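Local structure of putative S-adenosyl-L-methionine-dependent Methyltransferase (Methanococcus maripaludis, 3DLC) at residues I48-G53 with R70-S75; H77-A82 with I97-V102; I195-I200 with I210-D215. The protein binds S-adenosylmethionine and probably transfers its methyl group to an acceptor that has not been established, as a class I Rossmann-type methyltransferase. All coordinates share one frame; numbering follows the deposited sequence. Where two conformers were deposited one is given.

Contact 1. Residues I48-G53 with R70-S75; sequences IDIGSG and RALDFS. With SAM (S-adenosylmethionine), chain C.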
loop_
_atom_site.group_PDB
_atom_site.type_symbol
_atom_site.label_atom_id
_atom_site.label_comp_id
_atom_site.label_asym_id
_atom_site.label_seq_id
_atom_site.Cartn_x
_atom_site.Cartn_y
_atom_site.Cartn_z
ATOM N N ILE A 48 -9.167 -3.138 -0.481
ATOM C CA ILE A 48 -8.851 -1.710 -0.501
ATOM C C ILE A 48 -7.336 -1.577 -0.588
ATOM O O ILE A 48 -6.623 -2.184 0.208
ATOM C CB ILE A 48 -9.344 -0.967 0.758
ATOM C CG1 ILE A 48 -10.805 -1.281 1.087
ATOM C CG2 ILE A 48 -9.095 0.511 0.631
ATOM C CD1 ILE A 48 -11.818 -1.046 0.015
ATOM N N ASP A 49 -6.853 -0.822 -1.582
ATOM C CA ASP A 49 -5.440 -0.504 -1.786
ATOM C C ASP A 49 -5.254 0.946 -1.341
ATOM O O ASP A 49 -5.690 1.884 -2.000
ATOM C CB ASP A 49 -5.098 -0.716 -3.259
ATOM C CG ASP A 49 -3.658 -0.418 -3.610
ATOM O OD1 ASP A 49 -2.846 -0.231 -2.686
ATOM O OD2 ASP A 49 -3.372 -0.373 -4.831
ATOM N N ILE A 50 -4.619 1.120 -0.183
ATOM C CA ILE A 50 -4.442 2.436 0.427
ATOM C C ILE A 50 -3.146 3.068 -0.057
ATOM O O ILE A 50 -2.076 2.481 0.030
ATOM C CB ILE A 50 -4.487 2.355 1.950
ATOM C CG1 ILE A 50 -5.852 1.767 2.405
ATOM C CG2 ILE A 50 -4.236 3.752 2.573
ATOM C CD1 ILE A 50 -5.967 1.600 3.913
ATOM N N GLY A 51 -3.252 4.293 -0.548
ATOM C CA GLY A 51 -2.126 4.984 -1.138
ATOM C C GLY A 51 -1.752 4.319 -2.450
ATOM O O GLY A 51 -0.579 4.037 -2.721
ATOM N N SER A 52 -2.773 4.090 -3.278
ATOM C CA SER A 52 -2.662 3.320 -4.488
ATOM C C SER A 52 -1.785 3.958 -5.575
ATOM O O SER A 52 -1.286 3.258 -6.456
ATOM C CB SER A 52 -4.079 3.046 -5.021
ATOM O OG SER A 52 -4.900 4.213 -4.955
ATOM N N GLY A 53 -1.621 5.280 -5.521
ATOM C CA GLY A 53 -0.727 5.948 -6.433
ATOM C C GLY A 53 -1.159 5.743 -7.878
ATOM O O GLY A 53 -2.330 5.863 -8.202
ATOM N N ARG A 70 -10.934 -1.218 -4.493
ATOM C CA ARG A 70 -11.033 0.245 -4.389
ATOM C C ARG A 70 -9.634 0.742 -4.087
ATOM O O ARG A 70 -8.965 0.273 -3.162
ATOM C CB ARG A 70 -11.986 0.695 -3.310
ATOM C CG ARG A 70 -13.400 0.400 -3.695
ATOM C CD ARG A 70 -14.363 0.869 -2.674
ATOM N NE ARG A 70 -15.693 0.367 -2.980
ATOM C CZ ARG A 70 -16.784 0.726 -2.325
ATOM N NH1 ARG A 70 -16.689 1.570 -1.307
ATOM N NH2 ARG A 70 -17.965 0.223 -2.684
ATOM N N ALA A 71 -9.173 1.642 -4.935
ATOM C CA ALA A 71 -7.842 2.260 -4.885
ATOM C C ALA A 71 -7.985 3.651 -4.299
ATOM O O ALA A 71 -8.527 4.558 -4.920
ATOM C CB ALA A 71 -7.266 2.304 -6.284
ATOM N N LEU A 72 -7.554 3.787 -3.046
ATOM C CA LEU A 72 -7.712 5.020 -2.285
ATOM C C LEU A 72 -6.413 5.820 -2.286
ATOM O O LEU A 72 -5.361 5.319 -1.902
ATOM C CB LEU A 72 -8.056 4.647 -0.835
ATOM C CG LEU A 72 -8.208 5.810 0.142
ATOM C CD1 LEU A 72 -9.501 6.581 -0.107
ATOM C CD2 LEU A 72 -8.200 5.339 1.599
ATOM N N ASP A 73 -6.485 7.072 -2.690
ATOM C CA ASP A 73 -5.309 7.943 -2.650
ATOM C C ASP A 73 -5.750 9.377 -2.410
ATOM O O ASP A 73 -6.784 9.805 -2.921
ATOM C CB ASP A 73 -4.509 7.822 -3.940
ATOM C CG ASP A 73 -3.064 8.268 -3.763
ATOM O OD1 ASP A 73 -2.810 9.477 -3.621
ATOM O OD2 ASP A 73 -2.166 7.384 -3.743
ATOM N N PHE A 74 -4.982 10.116 -1.627
ATOM C CA PHE A 74 -5.308 11.488 -1.294
ATOM C C PHE A 74 -4.834 12.505 -2.297
ATOM O O PHE A 74 -5.166 13.683 -2.148
ATOM C CB PHE A 74 -4.901 11.854 0.168
ATOM C CG PHE A 74 -3.443 12.187 0.407
ATOM C CD1 PHE A 74 -2.423 11.850 -0.471
ATOM C CD2 PHE A 74 -3.116 12.825 1.588
ATOM C CE1 PHE A 74 -1.106 12.185 -0.158
ATOM C CE2 PHE A 74 -1.820 13.141 1.896
ATOM C CZ PHE A 74 -0.801 12.824 1.024
ATOM N N SER A 75 -4.132 12.069 -3.344
ATOM C CA SER A 75 -3.608 12.969 -4.359
ATOM C C SER A 75 -4.433 12.906 -5.627
ATOM O O SER A 75 -4.487 11.864 -6.308
ATOM C CB SER A 75 -2.150 12.639 -4.679
ATOM O OG SER A 75 -1.784 13.316 -5.865
HETATM N N SAM C . 1.194 2.175 -3.907
HETATM C CA SAM C . 1.858 2.739 -5.110
HETATM C C SAM C . 2.986 1.843 -5.544
HETATM O O SAM C . 3.442 1.029 -4.738
HETATM O OXT SAM C . 3.448 1.992 -6.669
HETATM C CB SAM C . 2.319 4.160 -4.846
HETATM C CG SAM C . 3.356 4.325 -3.783
HETATM S SD SAM C . 3.764 6.075 -3.614
HETATM C CE SAM C . 5.429 5.809 -3.070
HETATM C "C5'" SAM C . 2.868 6.599 -2.058
HETATM C "C4'" SAM C . 1.378 7.037 -2.180
HETATM O "O4'" SAM C . 0.615 7.201 -0.940
HETATM C "C3'" SAM C . 1.162 8.305 -3.044
HETATM O "O3'" SAM C . 0.370 7.960 -4.139
HETATM C "C2'" SAM C . 0.452 9.261 -2.083
HETATM O "O2'" SAM C . -0.387 10.236 -2.659
HETATM C "C1'" SAM C . -0.276 8.293 -1.135
HETATM N N9 SAM C . -0.571 8.856 0.192
HETATM C C8 SAM C . 0.332 9.425 1.058
HETATM N N7 SAM C . -0.270 9.759 2.224
HETATM C C5 SAM C . -1.590 9.418 2.091
HETATM C C6 SAM C . -2.699 9.550 2.931
HETATM N N6 SAM C . -2.677 10.157 4.132
HETATM N N1 SAM C . -3.871 9.042 2.489
HETATM C C2 SAM C . -3.979 8.462 1.247
HETATM N N3 SAM C . -2.941 8.369 0.368
HETATM C C4 SAM C . -1.782 8.831 0.831
#

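Contact 2. Residues H77-A82 with I97-V102; sequences HMNEIA and IVQGDV. With SAM (S-adenosylmethionine), chain C.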
loop_
_atom_site.group_PDB
_atom_site.type_symbol
_atom_site.label_atom_id
_atom_site.label_comp_id
_atom_site.label_asym_id
_atom_site.label_seq_id
_atom_site.Cartn_x
_atom_site.Cartn_y
_atom_site.Cartn_z
ATOM N N HIS A 77 -3.716 14.208 -8.342
ATOM C CA HIS A 77 -2.790 13.981 -9.462
ATOM C C HIS A 77 -2.481 12.506 -9.660
ATOM O O HIS A 77 -2.441 12.021 -10.791
ATOM C CB HIS A 77 -1.513 14.757 -9.256
ATOM C CG HIS A 77 -1.788 16.169 -9.000
ATOM N ND1 HIS A 77 -2.296 16.977 -9.980
ATOM C CD2 HIS A 77 -1.801 16.887 -7.859
ATOM C CE1 HIS A 77 -2.536 18.176 -9.472
ATOM N NE2 HIS A 77 -2.256 18.139 -8.180
HETATM N N MSE A 78 -2.316 11.792 -8.556
HETATM C CA MSE A 78 -2.128 10.343 -8.627
HETATM C C MSE A 78 -3.390 9.714 -9.204
HETATM O O MSE A 78 -3.320 8.820 -10.035
HETATM C CB MSE A 78 -1.887 9.742 -7.250
HETATM C CG MSE A 78 -0.544 10.018 -6.645
HETATM SE SE MSE A 78 0.835 9.129 -7.735
HETATM C CE MSE A 78 2.192 9.534 -6.536
ATOM N N ASN A 79 -4.549 10.164 -8.741
ATOM C CA ASN A 79 -5.805 9.545 -9.158
ATOM C C ASN A 79 -6.100 9.748 -10.633
ATOM O O ASN A 79 -6.663 8.874 -11.293
ATOM C CB ASN A 79 -6.952 9.960 -8.243
ATOM C CG ASN A 79 -6.812 9.349 -6.871
ATOM O OD1 ASN A 79 -6.246 8.259 -6.736
ATOM N ND2 ASN A 79 -7.317 10.018 -5.868
ATOM N N GLU A 80 -5.693 10.898 -11.163
ATOM C CA GLU A 80 -5.878 11.158 -12.598
ATOM C C GLU A 80 -5.062 10.159 -13.410
ATOM O O GLU A 80 -5.537 9.605 -14.420
ATOM C CB GLU A 80 -5.493 12.596 -12.959
ATOM C CG GLU A 80 -6.457 13.650 -12.414
ATOM C CD GLU A 80 -5.928 15.085 -12.472
ATOM O OE1 GLU A 80 -4.765 15.304 -12.858
ATOM O OE2 GLU A 80 -6.682 16.008 -12.110
ATOM N N ILE A 81 -3.824 9.921 -12.994
ATOM C CA ILE A 81 -2.972 8.960 -13.696
ATOM C C ILE A 81 -3.535 7.538 -13.520
ATOM O O ILE A 81 -3.542 6.766 -14.452
ATOM C CB ILE A 81 -1.524 9.030 -13.218
ATOM C CG1 ILE A 81 -0.898 10.324 -13.660
ATOM C CG2 ILE A 81 -0.760 7.811 -13.698
ATOM C CD1 ILE A 81 0.540 10.507 -13.178
ATOM N N ALA A 82 -3.951 7.208 -12.302
ATOM C CA ALA A 82 -4.450 5.855 -12.028
ATOM C C ALA A 82 -5.675 5.574 -12.903
ATOM O O ALA A 82 -5.840 4.482 -13.427
ATOM C CB ALA A 82 -4.779 5.679 -10.541
ATOM N N ILE A 97 -11.406 4.077 -8.365
ATOM C CA ILE A 97 -10.507 5.045 -7.759
ATOM C C ILE A 97 -11.318 5.877 -6.778
ATOM O O ILE A 97 -12.389 6.375 -7.106
ATOM C CB ILE A 97 -9.829 5.905 -8.867
ATOM C CG1 ILE A 97 -9.058 5.031 -9.889
ATOM C CG2 ILE A 97 -8.929 6.943 -8.276
ATOM C CD1 ILE A 97 -8.000 4.090 -9.383
ATOM N N VAL A 98 -10.796 5.991 -5.557
ATOM C CA VAL A 98 -11.444 6.753 -4.489
ATOM C C VAL A 98 -10.511 7.853 -3.995
ATOM O O VAL A 98 -9.401 7.610 -3.544
ATOM C CB VAL A 98 -11.822 5.817 -3.339
ATOM C CG1 VAL A 98 -12.518 6.575 -2.237
ATOM C CG2 VAL A 98 -12.648 4.634 -3.858
ATOM N N GLN A 99 -10.986 9.072 -4.109
ATOM C CA GLN A 99 -10.254 10.238 -3.641
ATOM C C GLN A 99 -10.466 10.326 -2.145
ATOM O O GLN A 99 -11.599 10.486 -1.679
ATOM C CB GLN A 99 -10.788 11.489 -4.364
ATOM C CG GLN A 99 -10.191 12.779 -3.967
ATOM C CD GLN A 99 -8.790 12.929 -4.471
ATOM O OE1 GLN A 99 -8.490 12.665 -5.649
ATOM N NE2 GLN A 99 -7.900 13.379 -3.578
ATOM N N GLY A 100 -9.420 10.194 -1.352
ATOM C CA GLY A 100 -9.576 10.289 0.082
ATOM C C GLY A 100 -8.303 9.948 0.810
ATOM O O GLY A 100 -7.304 9.556 0.241
ATOM N N ASP A 101 -8.379 10.098 2.119
ATOM C CA ASP A 101 -7.251 10.024 3.041
ATOM C C ASP A 101 -7.435 8.890 4.032
ATOM O O ASP A 101 -8.550 8.641 4.533
ATOM C CB ASP A 101 -7.207 11.383 3.800
ATOM C CG ASP A 101 -5.919 11.670 4.495
ATOM O OD1 ASP A 101 -5.427 10.830 5.269
ATOM O OD2 ASP A 101 -5.362 12.770 4.256
ATOM N N VAL A 102 -6.341 8.194 4.319
ATOM C CA VAL A 102 -6.333 7.095 5.278
ATOM C C VAL A 102 -6.841 7.540 6.664
ATOM O O VAL A 102 -7.304 6.727 7.451
ATOM C CB VAL A 102 -4.918 6.461 5.378
ATOM C CG1 VAL A 102 -3.906 7.401 6.025
ATOM C CG2 VAL A 102 -5.002 5.113 6.101
HETATM N N SAM C . 1.194 2.175 -3.907
HETATM C CA SAM C . 1.858 2.739 -5.110
HETATM C C SAM C . 2.986 1.843 -5.544
HETATM O O SAM C . 3.442 1.029 -4.738
HETATM O OXT SAM C . 3.448 1.992 -6.669
HETATM C CB SAM C . 2.319 4.160 -4.846
HETATM C CG SAM C . 3.356 4.325 -3.783
HETATM S SD SAM C . 3.764 6.075 -3.614
HETATM C CE SAM C . 5.429 5.809 -3.070
HETATM C "C5'" SAM C . 2.868 6.599 -2.058
HETATM C "C4'" SAM C . 1.378 7.037 -2.180
HETATM O "O4'" SAM C . 0.615 7.201 -0.940
HETATM C "C3'" SAM C . 1.162 8.305 -3.044
HETATM O "O3'" SAM C . 0.370 7.960 -4.139
HETATM C "C2'" SAM C . 0.452 9.261 -2.083
HETATM O "O2'" SAM C . -0.387 10.236 -2.659
HETATM C "C1'" SAM C . -0.276 8.293 -1.135
HETATM N N9 SAM C . -0.571 8.856 0.192
HETATM C C8 SAM C . 0.332 9.425 1.058
HETATM N N7 SAM C . -0.270 9.759 2.224
HETATM C C5 SAM C . -1.590 9.418 2.091
HETATM C C6 SAM C . -2.699 9.550 2.931
HETATM N N6 SAM C . -2.677 10.157 4.132
HETATM N N1 SAM C . -3.871 9.042 2.489
HETATM C C2 SAM C . -3.979 8.462 1.247
HETATM N N3 SAM C . -2.941 8.369 0.368
HETATM C C4 SAM C . -1.782 8.831 0.831
#

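Contact 3. Residues I195-I200 with I210-D215; sequences ISSYEI and IISKTD. Unlike the reference sequence in segment 195-200: Ile195 (reference Val).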
loop_
_atom_site.group_PDB
_atom_site.type_symbol
_atom_site.label_atom_id
_atom_site.label_comp_id
_atom_site.label_asym_id
_atom_site.label_seq_id
_atom_site.Cartn_x
_atom_site.Cartn_y
_atom_site.Cartn_z
ATOM N N ILE A 195 -5.065 -3.845 19.475
ATOM C CA ILE A 195 -5.308 -4.905 18.504
ATOM C C ILE A 195 -4.934 -6.256 19.105
ATOM O O ILE A 195 -3.806 -6.445 19.554
ATOM C CB ILE A 195 -4.449 -4.661 17.215
ATOM C CG1 ILE A 195 -4.814 -3.322 16.540
ATOM C CG2 ILE A 195 -4.593 -5.816 16.235
ATOM C CD1 ILE A 195 -6.279 -3.132 16.260
ATOM N N SER A 196 -5.866 -7.203 19.078
ATOM C CA SER A 196 -5.639 -8.524 19.710
ATOM C C SER A 196 -4.742 -9.469 18.933
ATOM O O SER A 196 -4.110 -10.331 19.514
ATOM C CB SER A 196 -6.992 -9.241 19.924
ATOM O OG SER A 196 -7.829 -8.571 20.859
ATOM N N SER A 197 -4.786 -9.354 17.602
ATOM C CA SER A 197 -4.093 -10.297 16.711
ATOM C C SER A 197 -3.450 -9.596 15.533
ATOM O O SER A 197 -4.114 -8.991 14.732
ATOM C CB SER A 197 -5.121 -11.301 16.189
ATOM O OG SER A 197 -4.522 -12.274 15.372
ATOM N N TYR A 198 -2.130 -9.733 15.446
ATOM C CA TYR A 198 -1.380 -9.235 14.282
ATOM C C TYR A 198 -0.028 -9.908 14.179
ATOM O O TYR A 198 0.484 -10.496 15.135
ATOM C CB TYR A 198 -1.209 -7.687 14.320
ATOM C CG TYR A 198 -0.333 -7.142 15.446
ATOM C CD1 TYR A 198 1.039 -7.264 15.418
ATOM C CD2 TYR A 198 -0.873 -6.469 16.513
ATOM C CE1 TYR A 198 1.842 -6.746 16.440
ATOM C CE2 TYR A 198 -0.088 -5.962 17.541
ATOM C CZ TYR A 198 1.272 -6.078 17.488
ATOM O OH TYR A 198 2.096 -5.636 18.503
ATOM N N GLU A 199 0.541 -9.783 12.985
ATOM C CA GLU A 199 1.924 -10.071 12.724
ATOM C C GLU A 199 2.533 -8.834 12.056
ATOM O O GLU A 199 1.880 -8.202 11.233
ATOM C CB GLU A 199 2.092 -11.207 11.695
ATOM C CG GLU A 199 1.485 -12.525 12.047
ATOM C CD GLU A 199 1.305 -13.390 10.813
ATOM O OE1 GLU A 199 0.523 -12.951 9.936
ATOM O OE2 GLU A 199 1.944 -14.445 10.721
ATOM N N ILE A 200 3.758 -8.491 12.399
ATOM C CA ILE A 200 4.522 -7.470 11.659
ATOM C C ILE A 200 5.759 -8.201 11.218
ATOM O O ILE A 200 6.492 -8.723 12.052
ATOM C CB ILE A 200 4.832 -6.224 12.463
ATOM C CG1 ILE A 200 3.545 -5.559 12.959
ATOM C CG2 ILE A 200 5.617 -5.248 11.625
ATOM C CD1 ILE A 200 3.771 -4.358 13.875
ATOM N N ILE A 210 0.415 -6.961 9.217
ATOM C CA ILE A 210 -0.636 -7.932 8.916
ATOM C C ILE A 210 -1.568 -8.094 10.114
ATOM O O ILE A 210 -1.345 -8.892 11.041
ATOM C CB ILE A 210 -0.008 -9.300 8.549
ATOM C CG1 ILE A 210 0.958 -9.134 7.378
ATOM C CG2 ILE A 210 -1.092 -10.333 8.228
ATOM C CD1 ILE A 210 1.785 -10.353 7.027
ATOM N N ILE A 211 -2.611 -7.285 10.107
ATOM C CA ILE A 211 -3.613 -7.281 11.152
ATOM C C ILE A 211 -4.693 -8.278 10.781
ATOM O O ILE A 211 -5.114 -8.358 9.640
ATOM C CB ILE A 211 -4.223 -5.878 11.296
ATOM C CG1 ILE A 211 -3.145 -4.880 11.760
ATOM C CG2 ILE A 211 -5.423 -5.884 12.251
ATOM C CD1 ILE A 211 -3.484 -3.415 11.456
ATOM N N SER A 212 -5.185 -8.988 11.790
ATOM C CA SER A 212 -6.338 -9.858 11.656
ATOM C C SER A 212 -7.435 -9.339 12.534
ATOM O O SER A 212 -7.259 -9.313 13.731
ATOM C CB SER A 212 -6.037 -11.253 12.157
ATOM O OG SER A 212 -5.151 -11.915 11.316
ATOM N N LYS A 213 -8.596 -9.004 12.010
ATOM C CA LYS A 213 -9.664 -8.566 12.866
ATOM C C LYS A 213 -10.374 -9.762 13.404
ATOM O O LYS A 213 -10.912 -10.589 12.680
ATOM C CB LYS A 213 -10.649 -7.656 12.133
ATOM C CG LYS A 213 -11.793 -7.228 13.060
ATOM C CD LYS A 213 -12.870 -6.313 12.478
ATOM C CE LYS A 213 -12.549 -4.896 12.655
ATOM N NZ LYS A 213 -13.541 -3.903 12.157
ATOM N N THR A 214 -10.390 -9.850 14.707
ATOM C CA THR A 214 -10.973 -10.980 15.380
ATOM C C THR A 214 -11.696 -10.507 16.618
ATOM O O THR A 214 -11.448 -9.432 17.123
ATOM C CB THR A 214 -9.863 -12.010 15.706
ATOM O OG1 THR A 214 -10.427 -13.301 15.961
ATOM C CG2 THR A 214 -8.929 -11.548 16.861
ATOM N N ASP A 215 -12.579 -11.344 17.134
ATOM C CA ASP A 215 -13.313 -11.033 18.363
ATOM C C ASP A 215 -12.276 -10.778 19.467
ATOM O O ASP A 215 -11.423 -11.617 19.729
ATOM C CB ASP A 215 -14.252 -12.161 18.729
ATOM C CG ASP A 215 -15.441 -12.294 17.775
ATOM O OD1 ASP A 215 -15.801 -11.310 17.073
ATOM O OD2 ASP A 215 -16.021 -13.399 17.738
HETATM O O HOH W 1 -7.298 -8.348 16.243
#

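Contact 1. Residues I48-G53 with R70-S75
Asp73 reaches across to the turn at Gly51-Gly53, where its OD2 takes the backbone N of Gly53 at 2.8 Å, the donor standing about 35° out of the carboxylate plane. With CG anti to the backbone N (chi1 -159°), the carboxylate carbon is directed to the ribose side of S-adenosylmethionine, and its two oxygens meet the ribose hydroxyls. It accepts one bond from each hydroxyl: SAM O2' to Asp73 OD1 at 2.7 Å, and SAM O3' to Asp73 OD2 at 2.6 Å. The anti lone pair of Asp73 OD1 also receives Ser75 N, closing an Asx turn, so each carboxylate oxygen holds one backbone N and one ribose hydroxyl, which should fix its rotation. Ser52 points toward the neighbouring strand, its CB and OG lying against the methyl of Ala71, with OG 3.3 Å from Ala71 CB. Here the parallel strands 46-50 and 66-73, joined through helix 56-64 as a beta-alpha-beta unit of the Rossmann-like fold, end at the cofactor, and Gly51 and Gly53 fit the glycine-rich turn of such methyltransferases. Both glycines have positive phi, and a CB on either would collide with the cofactor; Gly51 O accepts the SAM amino N at 2.8 Å. Leu72 O is gripped twice, by Gly51 N through a bent N-H and by Ser52 N from 43° above the carbonyl plane. Before the turn in the chain, Asp49 N to Arg70 O and Leu72 N to Asp49 O form the parallel ladder. On one face Ile48 and Arg70 run side by side in the same direction, Ile48 CD1 lying 3.8 Å from Arg70 CB. Phe74 lays one ring face over the adenine, with SAM C5 above the ring centre at 3.4 Å from its plane, while SAM O2' sits in plane at the ring edge.

Contact 2. Residues H77-A82 with I97-V102
Asn79 lays its amide against the CG2 methyl of Ile97, with Asn79 OD1 3.4 Å from Ile97 CG2, the two side chains sliding past each other in opposite directions. Its CG is anti to the carbonyl carbon (chi1 -70°), which directs CG to the strand, and ND2 gives a hydrogen bond of 2.9 Å to Gln99 OE1. The acceptor lies in the plane of the Asn79 amide, while the donor stands 67° out of the Gln99 carbonyl plane, the two amides being turned 76° apart. Asn79 ND2 also donates to Asp73 O, at the end of the adjacent strand. One helical turn further on, Ala82 CB packs on Ile97 CD1 at 3.8 Å. Segments 77-82 and 97-99, nearly antiparallel, belong to helix 76-88 and strand 95-99, within the beta-alpha-beta unit that strand 66-73 opens in the Rossmann-like fold. An alanine in place of Asn79 would probably leave Gln99 OE1 and Asp73 O without this donor and leave a gap where the amide packs on Ile97 CG2. Both segments also reach S-adenosylmethionine. Met78, present as selenomethionine, brings CG to 3.4 Å from SAM O3'. Past the strand, adenine is read by two bonds: SAM N6 donates to Asp101 OD1 at 3.1 Å, and Val102 N donates to SAM N1 at 3.2 Å. Asp101 OD1 is also hydrogen-bonded to His103 ND1.

Contact 3. Residues I195-I200 with I210-D215
Segments 195-200 and 210-215 run antiparallel where Tyr198 faces Ile211 as a non-hydrogen-bonded pair and Glu199 faces Ile210 as a hydrogen-bonded pair, though their end-to-end directions stand 136° apart. Glu199 N to Ile210 O and Ile210 N to Glu199 O close the latter pair, and Ser212 N continues to Ser197 O at 3.1 Å. Beyond it a water bridges the backbones, accepting from Ser197 N and donating to Ser212 O at 2.7 Å. On the Glu199 side, Glu199 OE1 lies 3.5 Å from the CG2 methyl of Ile210, and Glu199 OE2 makes a long, weak ion pair with Arg39. This is the beta hairpin of strands 198-203 and 206-211, the antiparallel end of the mixed sheet with the 3-2-1-4-5-7-6 order of class I methyltransferases. On the face of Tyr198 and Ile211, Ile211 is crossed at about a right angle by Ile195 from the preceding loop, their CG2 methyls 4.1 Å apart. Ile195 CG2 also lies in plane at the edge of the Tyr198 ring, whose OH is hydrogen-bonded to Asp191. Tyr198 CB touches Ile211 CG1 at 4.3 Å, while helices 180-193 and 127-137 pack on Ile211. Past the strands, Thr214 CG2 meets Ser197 CB at 3.9 Å.

Contact 1 is buried near the centre of the chain, whereas contacts 2 and 3 are partly buried and lie on opposite sides of that centre. Strand 66-73, part of contact 1, is followed by the helix of contact 2 and neighbours its strand, so it belongs to both consecutive beta-alpha-beta units: the contact centres are 6 Å apart, Ala71 O lies 2.8 Å from Val98 N, and both touch S-adenosylmethionine. Contact 1 joins parallel strands by backbone bonds and a carboxylate, while contact 2 sets a helix on a strand through one amide pair and aliphatic packing. Contact 3, centred 22 Å from contact 1 in the same sheet, uses antiparallel bonds, a bridging water and isoleucine packing, and its atoms do not meet those of either other contact.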